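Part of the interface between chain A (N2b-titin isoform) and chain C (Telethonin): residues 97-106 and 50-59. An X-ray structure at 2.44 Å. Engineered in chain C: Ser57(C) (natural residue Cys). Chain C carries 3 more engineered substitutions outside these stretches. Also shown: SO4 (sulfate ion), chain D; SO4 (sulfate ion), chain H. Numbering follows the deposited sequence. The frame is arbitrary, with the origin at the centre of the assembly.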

# COMPACT_ATOMS: atom_id res chain seq x y z
N VAL A 97 -1.59 11.07 -6.24
CA VAL A 97 -1.66 10.46 -7.55
C VAL A 97 -0.28 9.98 -7.97
O VAL A 97 0.74 10.68 -7.79
CB VAL A 97 -2.15 11.45 -8.58
CG1 VAL A 97 -2.01 10.86 -9.97
CG2 VAL A 97 -3.56 11.89 -8.27
N LYS A 98 -0.28 8.80 -8.56
CA LYS A 98 0.92 8.05 -8.84
C LYS A 98 0.96 7.64 -10.31
O LYS A 98 -0.08 7.39 -10.94
CB LYS A 98 0.92 6.80 -7.96
CG LYS A 98 1.62 6.99 -6.64
CD LYS A 98 3.11 6.95 -6.90
CE LYS A 98 3.86 7.95 -6.05
NZ LYS A 98 5.20 7.35 -5.83
N ALA A 99 2.18 7.57 -10.85
CA ALA A 99 2.39 7.17 -12.24
C ALA A 99 2.28 5.68 -12.38
O ALA A 99 2.76 4.94 -11.50
CB ALA A 99 3.73 7.61 -12.68
N GLU A 100 1.64 5.22 -13.45
CA GLU A 100 1.66 3.79 -13.76
C GLU A 100 3.04 3.55 -14.31
O GLU A 100 3.45 4.20 -15.27
CB GLU A 100 0.60 3.37 -14.80
CG GLU A 100 -0.82 3.27 -14.26
CD GLU A 100 -1.51 1.92 -14.54
OE1 GLU A 100 -2.73 1.90 -14.91
OE2 GLU A 100 -0.82 0.87 -14.38
N THR A 101 3.77 2.64 -13.66
CA THR A 101 5.06 2.22 -14.14
C THR A 101 4.90 0.75 -14.40
O THR A 101 3.88 0.17 -14.05
CB THR A 101 6.16 2.46 -13.10
OG1 THR A 101 5.72 1.96 -11.84
CG2 THR A 101 6.38 3.93 -12.89
N ALA A 102 5.90 0.17 -15.05
CA ALA A 102 6.00 -1.26 -15.24
C ALA A 102 7.46 -1.53 -15.51
O ALA A 102 8.08 -0.86 -16.35
CB ALA A 102 5.15 -1.73 -16.41
N PRO A 103 8.04 -2.48 -14.78
CA PRO A 103 9.43 -2.88 -15.00
C PRO A 103 9.62 -3.52 -16.37
O PRO A 103 8.67 -4.08 -16.92
CB PRO A 103 9.68 -3.88 -13.88
CG PRO A 103 8.34 -4.40 -13.55
CD PRO A 103 7.43 -3.21 -13.65
N PRO A 104 10.84 -3.43 -16.93
CA PRO A 104 11.15 -4.00 -18.23
C PRO A 104 10.73 -5.45 -18.32
O PRO A 104 10.90 -6.22 -17.38
CB PRO A 104 12.66 -3.89 -18.29
CG PRO A 104 12.92 -2.65 -17.55
CD PRO A 104 12.03 -2.79 -16.36
N ASN A 105 10.16 -5.83 -19.44
CA ASN A 105 9.82 -7.22 -19.67
C ASN A 105 10.25 -7.62 -21.07
O ASN A 105 10.06 -6.86 -22.02
CB ASN A 105 8.33 -7.42 -19.51
CG ASN A 105 7.94 -8.85 -19.48
OD1 ASN A 105 8.72 -9.71 -19.06
ND2 ASN A 105 6.73 -9.15 -19.94
N PHE A 106 10.89 -8.77 -21.18
CA PHE A 106 11.20 -9.34 -22.49
C PHE A 106 10.06 -10.26 -22.90
O PHE A 106 10.02 -11.44 -22.52
CB PHE A 106 12.53 -10.08 -22.46
CG PHE A 106 13.71 -9.17 -22.57
CD1 PHE A 106 14.16 -8.46 -21.46
CD2 PHE A 106 14.37 -9.01 -23.76
CE1 PHE A 106 15.25 -7.62 -21.55
CE2 PHE A 106 15.46 -8.15 -23.86
CZ PHE A 106 15.90 -7.46 -22.75
N THR C 50 19.98 -17.40 -20.92
CA THR C 50 19.72 -16.98 -19.56
C THR C 50 18.83 -15.76 -19.61
O THR C 50 18.90 -14.97 -20.54
CB THR C 50 20.99 -16.61 -18.86
OG1 THR C 50 21.49 -15.41 -19.44
CG2 THR C 50 22.03 -17.67 -19.08
N TYR C 51 17.97 -15.63 -18.62
CA TYR C 51 17.12 -14.46 -18.50
C TYR C 51 17.15 -13.95 -17.08
O TYR C 51 17.18 -14.74 -16.15
CB TYR C 51 15.68 -14.81 -18.86
CG TYR C 51 14.77 -13.63 -18.82
CD1 TYR C 51 15.11 -12.45 -19.48
CD2 TYR C 51 13.58 -13.66 -18.09
CE1 TYR C 51 14.25 -11.34 -19.43
CE2 TYR C 51 12.72 -12.56 -18.04
CZ TYR C 51 13.05 -11.40 -18.71
OH TYR C 51 12.20 -10.30 -18.66
N HIS C 52 17.14 -12.64 -16.90
CA HIS C 52 17.00 -12.08 -15.57
C HIS C 52 16.10 -10.85 -15.53
O HIS C 52 16.15 -10.00 -16.40
CB HIS C 52 18.36 -11.72 -14.95
CG HIS C 52 18.22 -11.11 -13.59
ND1 HIS C 52 18.07 -9.75 -13.40
CD2 HIS C 52 18.11 -11.68 -12.36
CE1 HIS C 52 17.91 -9.50 -12.10
NE2 HIS C 52 17.93 -10.66 -11.46
N GLN C 53 15.28 -10.74 -14.49
CA GLN C 53 14.58 -9.50 -14.25
C GLN C 53 14.48 -9.19 -12.77
O GLN C 53 14.45 -10.10 -11.94
CB GLN C 53 13.20 -9.56 -14.84
CG GLN C 53 12.41 -10.64 -14.23
CD GLN C 53 11.04 -10.67 -14.81
OE1 GLN C 53 10.13 -11.29 -14.24
NE2 GLN C 53 10.87 -10.01 -15.95
N GLN C 54 14.45 -7.90 -12.46
CA GLN C 54 14.16 -7.42 -11.13
C GLN C 54 13.31 -6.16 -11.25
O GLN C 54 13.45 -5.41 -12.19
CB GLN C 54 15.44 -7.21 -10.29
CG GLN C 54 16.60 -6.48 -10.95
CD GLN C 54 17.78 -6.29 -10.00
OE1 GLN C 54 18.17 -7.22 -9.30
NE2 GLN C 54 18.35 -5.09 -9.97
N GLY C 55 12.40 -5.96 -10.31
CA GLY C 55 11.50 -4.81 -10.36
C GLY C 55 10.99 -4.33 -9.02
O GLY C 55 10.60 -5.14 -8.17
N GLN C 56 10.97 -3.01 -8.82
CA GLN C 56 10.37 -2.43 -7.64
C GLN C 56 8.90 -2.74 -7.54
O GLN C 56 8.20 -2.93 -8.56
CB GLN C 56 10.53 -0.94 -7.65
CG GLN C 56 11.96 -0.52 -7.85
CD GLN C 56 12.16 0.89 -7.47
OE1 GLN C 56 11.35 1.75 -7.82
NE2 GLN C 56 13.21 1.16 -6.73
N SER C 57 8.42 -2.79 -6.31
CA SER C 57 6.99 -2.74 -6.08
C SER C 57 6.71 -1.77 -4.95
O SER C 57 7.51 -1.62 -4.04
CB SER C 57 6.42 -4.12 -5.82
OG SER C 57 6.60 -4.46 -4.47
N GLN C 58 5.59 -1.07 -5.04
CA GLN C 58 5.19 -0.08 -4.06
C GLN C 58 4.07 -0.69 -3.22
O GLN C 58 3.04 -1.10 -3.75
CB GLN C 58 4.66 1.18 -4.76
CG GLN C 58 5.67 1.95 -5.64
CD GLN C 58 5.00 2.77 -6.75
OE1 GLN C 58 5.02 4.00 -6.73
NE2 GLN C 58 4.40 2.09 -7.73
N VAL C 59 4.29 -0.75 -1.91
CA VAL C 59 3.27 -1.26 -1.03
C VAL C 59 2.48 -0.21 -0.27
O VAL C 59 2.99 0.85 0.09
CB VAL C 59 3.76 -2.40 -0.11
CG1 VAL C 59 5.27 -2.63 -0.25
CG2 VAL C 59 3.34 -2.16 1.32
S SO4 D . 5.34 9.06 -9.38
O1 SO4 D . 5.23 9.19 -7.93
O2 SO4 D . 4.05 9.28 -10.03
O3 SO4 D . 6.28 10.08 -9.82
O4 SO4 D . 5.83 7.74 -9.73
S SO4 H . 16.76 0.03 -6.29
O1 SO4 H . 17.45 -1.21 -6.62
O2 SO4 H . 15.92 -0.19 -5.12
O3 SO4 H . 15.95 0.45 -7.42
O4 SO4 H . 17.75 1.07 -5.98

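Titin strand 102-106 and telethonin strand 50-55 run nearly antiparallel (169°), but their axes come no closer than 6.9 Å, and side chains rather than a backbone ladder bridge the gap; together the two stretches bury 347 Å². Of the two hydrogen bonds across the contact, the better runs from Phe106(A) N to Tyr51(C) OH, 3.2 Å and almost straight at 169°. Tyr51(C) CA-to-CB points sideways, yet with chi1 t the long ring carries its hydroxyl to the titin backbone, a reach that suits tyrosine to this place. At the other end of the contact, Lys98(A) NZ gives a weak bond to Gln58(C) OE1 (3.5 Å); both CA-to-CB bonds point toward the partner stretch, and Gln58(C), extended at chi2 (t), has 54 Å² covered. In the aromatic contact, the Phe106(A) and Tyr51(C) rings meet obliquely, centroids 5.8 Å apart and planes at 77°, with Phe106(A) CD1 3.5 Å from Tyr51(C) CE1, near the plane of the tyrosine ring. Both residues are buried, and Tyr51(C) suits the place because its ring carbons pack on Phe106(A) while its hydroxyl meets the backbone N. Polar atoms surround this hydroxyl: Asn105(A) OD1 lies 3.6 Å from Tyr51(C) OH and 3.8 Å from Gln53(C) NE2. The CA-to-CB bond of Gln53(C) points toward titin, and its amide sits beside the tyrosine hydroxyl (Gln53(C) NE2 to Tyr51(C) OH, 3.0 Å). The backbones pack closely where the CA-to-CB bond of Pro103(A) points toward telethonin, with Pro103(A) CB 4.1 Å from Gly55(C) CA. The alpha carbons of Pro103(A) and Gly55(C) are just 5.4 Å apart; a beta carbon on the glycine would lie 3.0 Å from Pro103(A) CB, a clash, so the bare backbone makes room for the proline. A sulfate also binds titin: Ala99(A) N donates to O2 of the chain D ion at 2.7 Å, on the loop beside Lys98(A).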